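McyG protein (Microcystis aeruginosa PCC 7806, PDB 4R0M) probably activates phenylalanine or a related acid as its adenylate and loads it onto a carrier domain for microcystin synthesis. Local coordinates at residues Y44-Y48 and Q49-Q53; P85-W88 and A89-G93; Q151-S154 and V155-R159; W259-L262 and I263-H266. All coordinates share one frame; numbering follows the deposited sequence.

Interaction 1 (Y44-Y48 and Q49-Q53); sequences YFQSY and QDLYQ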
loop_
_atom_site.group_PDB
_atom_site.type_symbol
_atom_site.label_atom_id
_atom_site.label_comp_id
_atom_site.label_asym_id
_atom_site.label_seq_id
_atom_site.Cartn_x
_atom_site.Cartn_y
_atom_site.Cartn_z
ATOM N N TYR A 44 -21.407 -2.571 10.997
ATOM C CA TYR A 44 -21.395 -3.719 11.890
ATOM C C TYR A 44 -20.241 -3.573 12.882
ATOM O O TYR A 44 -19.071 -3.525 12.488
ATOM C CB TYR A 44 -21.286 -5.019 11.081
ATOM C CG TYR A 44 -21.078 -6.277 11.897
ATOM C CD1 TYR A 44 -21.932 -6.604 12.955
ATOM C CD2 TYR A 44 -20.036 -7.155 11.595
ATOM C CE1 TYR A 44 -21.740 -7.759 13.700
ATOM C CE2 TYR A 44 -19.838 -8.314 12.331
ATOM C CZ TYR A 44 -20.692 -8.612 13.382
ATOM O OH TYR A 44 -20.497 -9.763 14.112
ATOM N N PHE A 45 -20.582 -3.478 14.164
ATOM C CA PHE A 45 -19.580 -3.319 15.215
ATOM C C PHE A 45 -19.206 -4.659 15.836
ATOM O O PHE A 45 -20.071 -5.465 16.173
ATOM C CB PHE A 45 -20.057 -2.332 16.291
ATOM C CG PHE A 45 -19.091 -2.156 17.435
ATOM C CD1 PHE A 45 -17.895 -1.457 17.261
ATOM C CD2 PHE A 45 -19.382 -2.676 18.697
ATOM C CE1 PHE A 45 -17.008 -1.294 18.316
ATOM C CE2 PHE A 45 -18.500 -2.511 19.755
ATOM C CZ PHE A 45 -17.310 -1.821 19.565
ATOM N N GLN A 46 -17.902 -4.884 15.960
ATOM C CA GLN A 46 -17.357 -6.059 16.620
ATOM C C GLN A 46 -16.326 -5.580 17.633
ATOM O O GLN A 46 -15.239 -5.134 17.257
ATOM C CB GLN A 46 -16.719 -7.005 15.596
ATOM C CG GLN A 46 -16.255 -8.341 16.163
ATOM C CD GLN A 46 -15.579 -9.231 15.131
ATOM O OE1 GLN A 46 -14.789 -8.765 14.304
ATOM N NE2 GLN A 46 -15.876 -10.527 15.186
ATOM N N SER A 47 -16.678 -5.655 18.916
ATOM C CA SER A 47 -15.763 -5.272 19.996
ATOM C C SER A 47 -14.543 -6.189 20.007
ATOM O O SER A 47 -14.596 -7.306 19.489
ATOM C CB SER A 47 -16.472 -5.311 21.355
ATOM O OG SER A 47 -16.656 -6.644 21.807
ATOM N N TYR A 48 -13.450 -5.714 20.598
ATOM C CA TYR A 48 -12.219 -6.502 20.674
ATOM C C TYR A 48 -12.415 -7.837 21.393
ATOM O O TYR A 48 -11.744 -8.822 21.075
ATOM C CB TYR A 48 -11.091 -5.696 21.313
ATOM C CG TYR A 48 -10.552 -4.602 20.421
ATOM C CD1 TYR A 48 -10.093 -4.889 19.133
ATOM C CD2 TYR A 48 -10.489 -3.285 20.863
ATOM C CE1 TYR A 48 -9.597 -3.892 18.310
ATOM C CE2 TYR A 48 -9.992 -2.279 20.048
ATOM C CZ TYR A 48 -9.548 -2.588 18.773
ATOM O OH TYR A 48 -9.051 -1.597 17.953
ATOM N N GLN A 49 -13.350 -7.858 22.343
ATOM C CA GLN A 49 -13.763 -9.082 23.026
ATOM C C GLN A 49 -14.437 -10.062 22.058
ATOM O O GLN A 49 -14.140 -11.259 22.079
ATOM C CB GLN A 49 -14.697 -8.748 24.202
ATOM C CG GLN A 49 -15.147 -9.946 25.034
ATOM C CD GLN A 49 -13.995 -10.661 25.719
ATOM O OE1 GLN A 49 -13.633 -11.778 25.343
ATOM N NE2 GLN A 49 -13.406 -10.017 26.724
ATOM N N ASP A 50 -15.337 -9.545 21.218
ATOM C CA ASP A 50 -16.024 -10.354 20.204
ATOM C C ASP A 50 -15.048 -10.892 19.159
ATOM O O ASP A 50 -15.146 -12.051 18.752
ATOM C CB ASP A 50 -17.123 -9.547 19.505
ATOM C CG ASP A 50 -18.259 -9.163 20.435
ATOM O OD1 ASP A 50 -18.913 -10.066 20.999
ATOM O OD2 ASP A 50 -18.518 -7.950 20.578
ATOM N N LEU A 51 -14.115 -10.042 18.730
ATOM C CA LEU A 51 -13.084 -10.428 17.768
ATOM C C LEU A 51 -12.246 -11.582 18.314
ATOM O O LEU A 51 -12.035 -12.588 17.630
ATOM C CB LEU A 51 -12.193 -9.227 17.422
ATOM C CG LEU A 51 -10.896 -9.477 16.641
ATOM C CD1 LEU A 51 -11.177 -9.850 15.191
ATOM C CD2 LEU A 51 -9.989 -8.259 16.709
ATOM N N TYR A 52 -11.789 -11.427 19.556
ATOM C CA TYR A 52 -11.020 -12.457 20.248
ATOM C C TYR A 52 -11.779 -13.784 20.303
ATOM O O TYR A 52 -11.214 -14.835 20.000
ATOM C CB TYR A 52 -10.641 -11.972 21.655
ATOM C CG TYR A 52 -9.984 -13.013 22.538
ATOM C CD1 TYR A 52 -8.639 -13.345 22.380
ATOM C CD2 TYR A 52 -10.707 -13.655 23.544
ATOM C CE1 TYR A 52 -8.036 -14.293 23.193
ATOM C CE2 TYR A 52 -10.112 -14.606 24.360
ATOM C CZ TYR A 52 -8.779 -14.921 24.183
ATOM O OH TYR A 52 -8.186 -15.866 24.990
ATOM N N GLN A 53 -13.059 -13.725 20.672
ATOM C CA GLN A 53 -13.896 -14.925 20.751
ATOM C C GLN A 53 -14.108 -15.558 19.378
ATOM O O GLN A 53 -14.090 -16.783 19.247
ATOM C CB GLN A 53 -15.249 -14.624 21.411
ATOM C CG GLN A 53 -15.197 -14.264 22.895
ATOM C CD GLN A 53 -14.595 -15.350 23.777
ATOM O OE1 GLN A 53 -14.729 -16.544 23.509
ATOM N NE2 GLN A 53 -13.931 -14.931 24.848
#
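Ser-47 and Asp-50 face each other across the start of a helix and form a capping box. Ser-47 ends an edge strand of the large mixed sheet and is the N-cap of helix 48-64. Its OG sits between the backbone N and the carbonyl carbon (chi1 75°), which turns it to the first turn of the helix. There it accepts a bond from Asp-50 N at 3.2 Å. The same OG donates to Asp-50 OD2 at 2.6 Å and meets the carboxylate from well above its plane, 57° out of it. The backbone N of Ser-47 reaches the same oxygen in a weak bond. The helix proper begins with the bond from Leu-51 N to Ser-47 O at 2.9 Å.

Two more side chains, Gln-46 at the strand end and Tyr-48 at the helix start, lie along the turn. Gln-46 is extended and crosses Leu-51 at about a right angle. Its CG touches Asp-50 CB at 3.7 Å, and its amide is only 15° from the plane of the Asp-50 carboxylate. The amide ends are held outside the turn, OE1 by Tyr-36 and NE2 by Asp-54. Tyr-48 and Leu-51 lie side by side and point the same way. The Tyr-48 hydroxyl bonds to Cys-242 O and Gln-244, so the ring is fixed at its far end too. Leu-51 also packs on Ile-84 and Trp-88 of helix 80-93. At the near end of the Tyr-48 ring, Leu-51 CD2 lies at the edge, 4.2 Å from Tyr-48 CD1.

Interaction 2 (P85-W88 and A89-G93); sequences PALW and ACFLG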
loop_
_atom_site.group_PDB
_atom_site.type_symbol
_atom_site.label_atom_id
_atom_site.label_comp_id
_atom_site.label_asym_id
_atom_site.label_seq_id
_atom_site.Cartn_x
_atom_site.Cartn_y
_atom_site.Cartn_z
ATOM N N PRO A 85 -10.936 -11.395 11.605
ATOM C CA PRO A 85 -11.013 -12.501 12.562
ATOM C C PRO A 85 -10.143 -13.707 12.193
ATOM O O PRO A 85 -9.561 -14.332 13.083
ATOM C CB PRO A 85 -12.499 -12.867 12.548
ATOM C CG PRO A 85 -13.180 -11.589 12.201
ATOM C CD PRO A 85 -12.281 -10.968 11.171
ATOM N N ALA A 86 -10.046 -14.020 10.901
ATOM C CA ALA A 86 -9.204 -15.124 10.429
ATOM C C ALA A 86 -7.713 -14.829 10.585
ATOM O O ALA A 86 -6.925 -15.730 10.886
ATOM C CB ALA A 86 -9.525 -15.463 8.982
ATOM N N LEU A 87 -7.332 -13.571 10.373
ATOM C CA LEU A 87 -5.948 -13.129 10.544
ATOM C C LEU A 87 -5.513 -13.255 12.004
ATOM O O LEU A 87 -4.424 -13.767 12.296
ATOM C CB LEU A 87 -5.781 -11.683 10.065
ATOM C CG LEU A 87 -4.386 -11.055 10.143
ATOM C CD1 LEU A 87 -3.537 -11.441 8.940
ATOM C CD2 LEU A 87 -4.495 -9.541 10.250
ATOM N N TRP A 88 -6.372 -12.784 12.909
ATOM C CA TRP A 88 -6.126 -12.869 14.346
ATOM C C TRP A 88 -6.202 -14.274 14.865
ATOM O O TRP A 88 -5.488 -14.625 15.805
ATOM C CB TRP A 88 -7.064 -11.945 15.115
ATOM C CG TRP A 88 -6.585 -10.516 15.094
ATOM C CD1 TRP A 88 -7.078 -9.463 14.329
ATOM C CD2 TRP A 88 -5.473 -9.941 15.860
ATOM N NE1 TRP A 88 -6.374 -8.308 14.571
ATOM C CE2 TRP A 88 -5.397 -8.526 15.477
ATOM C CE3 TRP A 88 -4.567 -10.437 16.797
ATOM C CZ2 TRP A 88 -4.452 -7.667 16.019
ATOM C CZ3 TRP A 88 -3.617 -9.561 17.335
ATOM C CH2 TRP A 88 -3.563 -8.210 16.954
ATOM N N ALA A 89 -7.049 -15.097 14.251
ATOM C CA ALA A 89 -7.089 -16.525 14.562
ATOM C C ALA A 89 -5.704 -17.148 14.385
ATOM O O ALA A 89 -5.220 -17.860 15.268
ATOM C CB ALA A 89 -8.106 -17.238 13.687
ATOM N N CYS A 90 -5.081 -16.861 13.242
ATOM C CA CYS A 90 -3.734 -17.321 12.928
ATOM C C CYS A 90 -2.706 -16.771 13.914
ATOM O O CYS A 90 -1.828 -17.508 14.378
ATOM C CB CYS A 90 -3.354 -16.930 11.493
ATOM S SG CYS A 90 -4.340 -17.741 10.207
ATOM N N PHE A 91 -2.816 -15.484 14.237
ATOM C CA PHE A 91 -1.909 -14.854 15.204
ATOM C C PHE A 91 -1.930 -15.569 16.560
ATOM O O PHE A 91 -0.875 -15.872 17.122
ATOM C CB PHE A 91 -2.234 -13.366 15.390
ATOM C CG PHE A 91 -1.853 -12.495 14.219
ATOM C CD1 PHE A 91 -0.870 -12.887 13.314
ATOM C CD2 PHE A 91 -2.459 -11.256 14.044
ATOM C CE1 PHE A 91 -0.519 -12.069 12.247
ATOM C CE2 PHE A 91 -2.110 -10.435 12.980
ATOM C CZ PHE A 91 -1.139 -10.843 12.078
ATOM N N LEU A 92 -3.133 -15.849 17.062
ATOM C CA LEU A 92 -3.315 -16.487 18.368
ATOM C C LEU A 92 -2.783 -17.918 18.424
ATOM O O LEU A 92 -2.268 -18.351 19.455
ATOM C CB LEU A 92 -4.790 -16.472 18.782
ATOM C CG LEU A 92 -5.531 -15.150 19.007
ATOM C CD1 LEU A 92 -7.001 -15.432 19.273
ATOM C CD2 LEU A 92 -4.938 -14.334 20.144
ATOM N N GLY A 93 -2.905 -18.648 17.316
ATOM C CA GLY A 93 -2.487 -20.049 17.274
ATOM C C GLY A 93 -1.050 -20.296 16.858
ATOM O O GLY A 93 -0.609 -21.443 16.801
#
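Phe-91 turns its edge to the face of Trp-88, a T-shaped aromatic pair within a single turn of helix 80-93. The ring planes stand at 86°, and the Phe-91 ring centroid is 5.2 Å from that of the six-membered ring of Trp-88. The closest atoms are Phe-91 CD2 and Trp-88 CE3, 3.6 Å apart, with CD2 above the indole near its rim. Leu-87 fills in beside the pair. Its CG lies 3.7 Å from Phe-91 CE2, and its CD2 touches the same ring carbon. The carbonyl oxygen of Leu-87 lies over one face of the phenyl ring, offset toward the rim.

The backbone sets these positions. Phe-91 N bonds to Leu-87 O at 3.0 Å, and Leu-92 N bonds to Trp-88 O at 2.9 Å. Both aromatic side chains have CG anti to their own carbonyl carbon (chi1 -80° for Trp-88, -72° for Phe-91), which lets them meet across three residues. Leu-87 instead has CG anti to its N, and this brings its branches to the phenyl ring. With an alanine in place of Phe-91, the Trp-88 face would probably lose its edge-on partner and a gap would open beside Leu-87.

The helix is the crossover of a beta-alpha-beta unit between strands 72-76 and 96-99. Trp-88 and Phe-91 both reach Ile-235 of helix 227-240 and Leu-19 of helix 19-27. Pro-85 and Ala-89 pack on Ile-58 of helix 48-64, while Leu-87, Cys-90 and Phe-91 rest on Pro-97 of strand 96-99.

Interaction 3 (Q151-S154 and V155-R159); sequences QVIS and VNELR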
loop_
_atom_site.group_PDB
_atom_site.type_symbol
_atom_site.label_atom_id
_atom_site.label_comp_id
_atom_site.label_asym_id
_atom_site.label_seq_id
_atom_site.Cartn_x
_atom_site.Cartn_y
_atom_site.Cartn_z
ATOM N N GLN A 151 -6.364 -26.928 -1.874
ATOM C CA GLN A 151 -7.441 -26.961 -0.886
ATOM C C GLN A 151 -7.859 -25.559 -0.469
ATOM O O GLN A 151 -7.017 -24.717 -0.147
ATOM C CB GLN A 151 -7.032 -27.779 0.344
ATOM C CG GLN A 151 -7.326 -29.269 0.236
ATOM C CD GLN A 151 -8.807 -29.597 0.376
ATOM O OE1 GLN A 151 -9.547 -28.925 1.102
ATOM N NE2 GLN A 151 -9.246 -30.645 -0.316
ATOM N N VAL A 152 -9.167 -25.321 -0.486
ATOM C CA VAL A 152 -9.734 -24.033 -0.102
ATOM C C VAL A 152 -10.852 -24.252 0.915
ATOM O O VAL A 152 -11.657 -25.175 0.773
ATOM C CB VAL A 152 -10.295 -23.255 -1.319
ATOM C CG1 VAL A 152 -10.485 -21.784 -0.971
ATOM C CG2 VAL A 152 -9.378 -23.389 -2.530
ATOM N N ILE A 153 -10.892 -23.407 1.942
ATOM C CA ILE A 153 -11.957 -23.461 2.943
ATOM C C ILE A 153 -12.453 -22.056 3.306
ATOM O O ILE A 153 -11.669 -21.108 3.379
ATOM C CB ILE A 153 -11.535 -24.273 4.199
ATOM C CG1 ILE A 153 -12.747 -24.551 5.098
ATOM C CG2 ILE A 153 -10.399 -23.585 4.958
ATOM C CD1 ILE A 153 -12.552 -25.688 6.077
ATOM N N SER A 154 -13.761 -21.926 3.510
ATOM C CA SER A 154 -14.346 -20.648 3.900
ATOM C C SER A 154 -14.208 -20.418 5.404
ATOM O O SER A 154 -14.196 -21.371 6.190
ATOM C CB SER A 154 -15.817 -20.572 3.483
ATOM O OG SER A 154 -16.614 -21.445 4.262
ATOM N N VAL A 155 -14.103 -19.147 5.789
ATOM C CA VAL A 155 -14.055 -18.754 7.196
ATOM C C VAL A 155 -15.335 -19.188 7.923
ATOM O O VAL A 155 -15.280 -19.643 9.067
ATOM C CB VAL A 155 -13.816 -17.234 7.353
ATOM C CG1 VAL A 155 -13.868 -16.816 8.816
ATOM C CG2 VAL A 155 -12.479 -16.838 6.744
ATOM N N ASN A 156 -16.474 -19.067 7.240
ATOM C CA ASN A 156 -17.769 -19.466 7.794
ATOM C C ASN A 156 -17.925 -20.965 8.053
ATOM O O ASN A 156 -18.720 -21.365 8.905
ATOM C CB ASN A 156 -18.919 -18.945 6.926
ATOM C CG ASN A 156 -19.228 -17.479 7.182
ATOM O OD1 ASN A 156 -19.513 -16.723 6.252
ATOM N ND2 ASN A 156 -19.174 -17.069 8.449
ATOM N N GLU A 157 -17.176 -21.788 7.324
ATOM C CA GLU A 157 -17.139 -23.220 7.608
ATOM C C GLU A 157 -16.295 -23.496 8.855
ATOM O O GLU A 157 -16.615 -24.391 9.640
ATOM C CB GLU A 157 -16.611 -24.017 6.414
ATOM C CG GLU A 157 -16.980 -25.494 6.463
ATOM C CD GLU A 157 -16.131 -26.362 5.551
ATOM O OE1 GLU A 157 -15.786 -25.917 4.435
ATOM O OE2 GLU A 157 -15.814 -27.504 5.950
ATOM N N LEU A 158 -15.224 -22.721 9.029
ATOM C CA LEU A 158 -14.363 -22.820 10.213
ATOM C C LEU A 158 -15.075 -22.312 11.462
ATOM O O LEU A 158 -14.780 -22.756 12.571
ATOM C CB LEU A 158 -13.057 -22.043 10.012
ATOM C CG LEU A 158 -12.098 -22.455 8.890
ATOM C CD1 LEU A 158 -11.096 -21.343 8.644
ATOM C CD2 LEU A 158 -11.377 -23.757 9.198
ATOM N N ARG A 159 -16.007 -21.381 11.269
ATOM C CA ARG A 159 -16.835 -20.854 12.351
ATOM C C ARG A 159 -17.849 -21.883 12.863
ATOM O O ARG A 159 -18.397 -21.730 13.957
ATOM C CB ARG A 159 -17.567 -19.585 11.899
ATOM C CG ARG A 159 -16.702 -18.337 11.850
ATOM C CD ARG A 159 -17.555 -17.083 11.744
ATOM N NE ARG A 159 -16.758 -15.864 11.862
ATOM C CZ ARG A 159 -16.473 -15.042 10.854
ATOM N NH1 ARG A 159 -16.923 -15.292 9.631
ATOM N NH2 ARG A 159 -15.739 -13.959 11.071
#
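The carboxylate of Glu-157 lies against the side chain of Ile-153, and the two side chains cross at about a right angle. Glu-157 OE1 is 3.4 Å from Ile-153 CG1, and the carboxyl carbon CD is 3.7 Å from Ile-153 CD1. Two residues further on is a second flat group, the guanidinium of Arg-159. One of its faces carries CG1 of Val-155, one turn earlier, 3.5 Å above the plane and offset toward the rim. Its nitrogens make salt bridges to Asp-82 and Asp-54.

Just before these groups the chain passes from strand 152-154, an edge of the parallel four-stranded sheet, into the short helix 155-158. Ser-154 is the N-cap. With chi1 at 70° its OG is tucked back over its own backbone, facing the first turn, and accepts from Glu-157 N at 3.1 Å. Glu-157 N also makes a weak bond to Ser-154 O, and Leu-158 N reaches that oxygen in another weak bond at 3.3 Å. With an alanine here, Glu-157 N would probably lose its side-chain cap and keep only the weak bond to the carbonyl, leaving the first turn less firmly held.

On the apolar side of the turn, Ile-153 CD1 meets Leu-158 CD2 at 3.9 Å. Leu-158 continues onto Ile-58 and Leu-62 of helix 48-64. Polar capping and apolar packing therefore share one turn. The serine hydroxyl serves the helix start, and the aliphatic chain of Ile-153 bears on both Glu-157 and Leu-158. Glu-157 OE2 has a long, weak ion pair with Lys-65, so its charge is probably only partly balanced by that lysine.

Interaction 4 (W259-L262 and I263-H266); sequences WLEL and IQKH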
loop_
_atom_site.group_PDB
_atom_site.type_symbol
_atom_site.label_atom_id
_atom_site.label_comp_id
_atom_site.label_asym_id
_atom_site.label_seq_id
_atom_site.Cartn_x
_atom_site.Cartn_y
_atom_site.Cartn_z
ATOM N N TRP A 259 -15.391 9.192 1.738
ATOM C CA TRP A 259 -14.257 9.203 2.655
ATOM C C TRP A 259 -14.353 10.361 3.608
ATOM O O TRP A 259 -14.134 10.199 4.808
ATOM C CB TRP A 259 -12.946 9.251 1.873
ATOM C CG TRP A 259 -11.700 9.099 2.717
ATOM C CD1 TRP A 259 -11.583 8.501 3.971
ATOM C CD2 TRP A 259 -10.332 9.516 2.369
ATOM N NE1 TRP A 259 -10.287 8.539 4.414
ATOM C CE2 TRP A 259 -9.484 9.129 3.504
ATOM C CE3 TRP A 259 -9.749 10.154 1.280
ATOM C CZ2 TRP A 259 -8.119 9.378 3.522
ATOM C CZ3 TRP A 259 -8.371 10.400 1.311
ATOM C CH2 TRP A 259 -7.578 10.023 2.407
ATOM N N LEU A 260 -14.692 11.533 3.074
ATOM C CA LEU A 260 -14.882 12.745 3.870
ATOM C C LEU A 260 -16.120 12.644 4.759
ATOM O O LEU A 260 -16.122 13.128 5.894
ATOM C CB LEU A 260 -14.984 13.969 2.953
ATOM C CG LEU A 260 -13.728 14.784 2.603
ATOM C CD1 LEU A 260 -12.493 13.929 2.344
ATOM C CD2 LEU A 260 -14.014 15.687 1.412
ATOM N N GLU A 261 -17.163 12.011 4.229
ATOM C CA GLU A 261 -18.407 11.777 4.955
ATOM C C GLU A 261 -18.167 10.895 6.183
ATOM O O GLU A 261 -18.690 11.168 7.267
ATOM C CB GLU A 261 -19.439 11.132 4.022
ATOM C CG GLU A 261 -20.753 10.727 4.682
ATOM C CD GLU A 261 -21.773 11.853 4.762
ATOM O OE1 GLU A 261 -21.415 13.030 4.539
ATOM O OE2 GLU A 261 -22.952 11.555 5.049
ATOM N N LEU A 262 -17.369 9.845 6.002
ATOM C CA LEU A 262 -17.085 8.892 7.071
ATOM C C LEU A 262 -16.152 9.459 8.142
ATOM O O LEU A 262 -16.279 9.113 9.319
ATOM C CB LEU A 262 -16.535 7.584 6.499
ATOM C CG LEU A 262 -17.526 6.686 5.744
ATOM C CD1 LEU A 262 -16.778 5.680 4.881
ATOM C CD2 LEU A 262 -18.499 5.984 6.685
ATOM N N ILE A 263 -15.230 10.329 7.733
ATOM C CA ILE A 263 -14.371 11.046 8.679
ATOM C C ILE A 263 -15.225 11.929 9.597
ATOM O O ILE A 263 -15.017 11.954 10.811
ATOM C CB ILE A 263 -13.290 11.890 7.960
ATOM C CG1 ILE A 263 -12.263 10.978 7.279
ATOM C CG2 ILE A 263 -12.586 12.823 8.939
ATOM C CD1 ILE A 263 -11.434 11.660 6.210
ATOM N N GLN A 264 -16.191 12.627 9.003
ATOM C CA GLN A 264 -17.099 13.512 9.726
ATOM C C GLN A 264 -18.043 12.739 10.649
ATOM O O GLN A 264 -18.182 13.080 11.827
ATOM C CB GLN A 264 -17.909 14.351 8.734
ATOM C CG GLN A 264 -18.889 15.321 9.377
ATOM C CD GLN A 264 -19.802 15.989 8.366
ATOM O OE1 GLN A 264 -19.639 17.168 8.056
ATOM N NE2 GLN A 264 -20.766 15.234 7.841
ATOM N N LYS A 265 -18.683 11.708 10.099
ATOM C CA LYS A 265 -19.682 10.910 10.807
ATOM C C LYS A 265 -19.112 10.183 12.027
ATOM O O LYS A 265 -19.766 10.104 13.069
ATOM C CB LYS A 265 -20.317 9.898 9.847
ATOM C CG LYS A 265 -21.453 9.079 10.441
ATOM C CD LYS A 265 -21.846 7.932 9.525
ATOM C CE LYS A 265 -22.931 7.072 10.155
ATOM N NZ LYS A 265 -23.434 6.031 9.215
ATOM N N HIS A 266 -17.898 9.658 11.891
ATOM C CA HIS A 266 -17.287 8.843 12.938
ATOM C C HIS A 266 -16.237 9.569 13.729
ATOM O O HIS A 266 -15.563 8.968 14.570
ATOM C CB HIS A 266 -16.701 7.574 12.337
ATOM C CG HIS A 266 -17.741 6.581 11.889
ATOM N ND1 HIS A 266 -18.285 5.680 12.724
ATOM C CD2 HIS A 266 -18.330 6.372 10.646
ATOM C CE1 HIS A 266 -19.177 4.930 12.055
ATOM N NE2 HIS A 266 -19.205 5.353 10.782
#
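Ile-263 lays its CD1 methyl over the indole of Trp-259, a CH-pi contact one turn apart in helix 258-265. The methyl carbon is 4.0 Å from the centroid of the five-membered ring and 20° off the ring normal. CG1 of Ile-263 is anti to its carbonyl carbon (chi1 -69°), and from there the chain runs back along the helix. It also passes the backbone, with CG1 3.2 Å from Trp-259 O. That oxygen accepts from Ile-263 N at 3.1 Å. This is the buried, tightly packed side.

Leu-262 and His-266 run side by side and point the same way, but more loosely. Leu-262 CD2 is 4.0 Å from His-266 CD2. The oxygen of Leu-262 lies at the imidazole edge, in its plane, and bonds to His-266 N, where the helix gives way to a turn.

The outer side is looser still. Glu-261 OE1 stays 4.0 Å from Gln-264 NE2, with carboxylate and amide planes 52° apart. The Gln-264 amide is held instead through OE1, which bonds to Asn-294 N. Lys-265 is extended and exposed. Its charge does not meet Glu-261; it pairs with Glu-43, which also accepts a bond from His-266.

Trp-259 bonds through NE1 to Ser-271 of strand 270-273, and its ring meets that of Trp-221. Together with Leu-262 it packs on Leu-219 of strand 217-220. The helix thus lies against neighbouring strands of the large mixed sheet.

The four contacts follow one another along the chain, all in the AMP-binding region. The centre of interaction 2 is about 13 Å from those of interactions 1 and 3, and it touches both, through Leu-51 on Pro-85 and Pro-85 on Arg-159. Helix 80-93 thus packs between the strand-to-helix turn that leaves the mixed sheet and the one that leaves the parallel sheet. Interaction 4 stands apart, its centre about 22 Å from that of interaction 1. Interaction 1 includes an edge strand of the mixed sheet; the helix of interaction 4 packs on inner strands. Interactions 1 to 3 are probably structural packing, while the Trp-259 side chain of interaction 4 comes within about 11 Å of the bound phenylalanyl-adenylate without touching it.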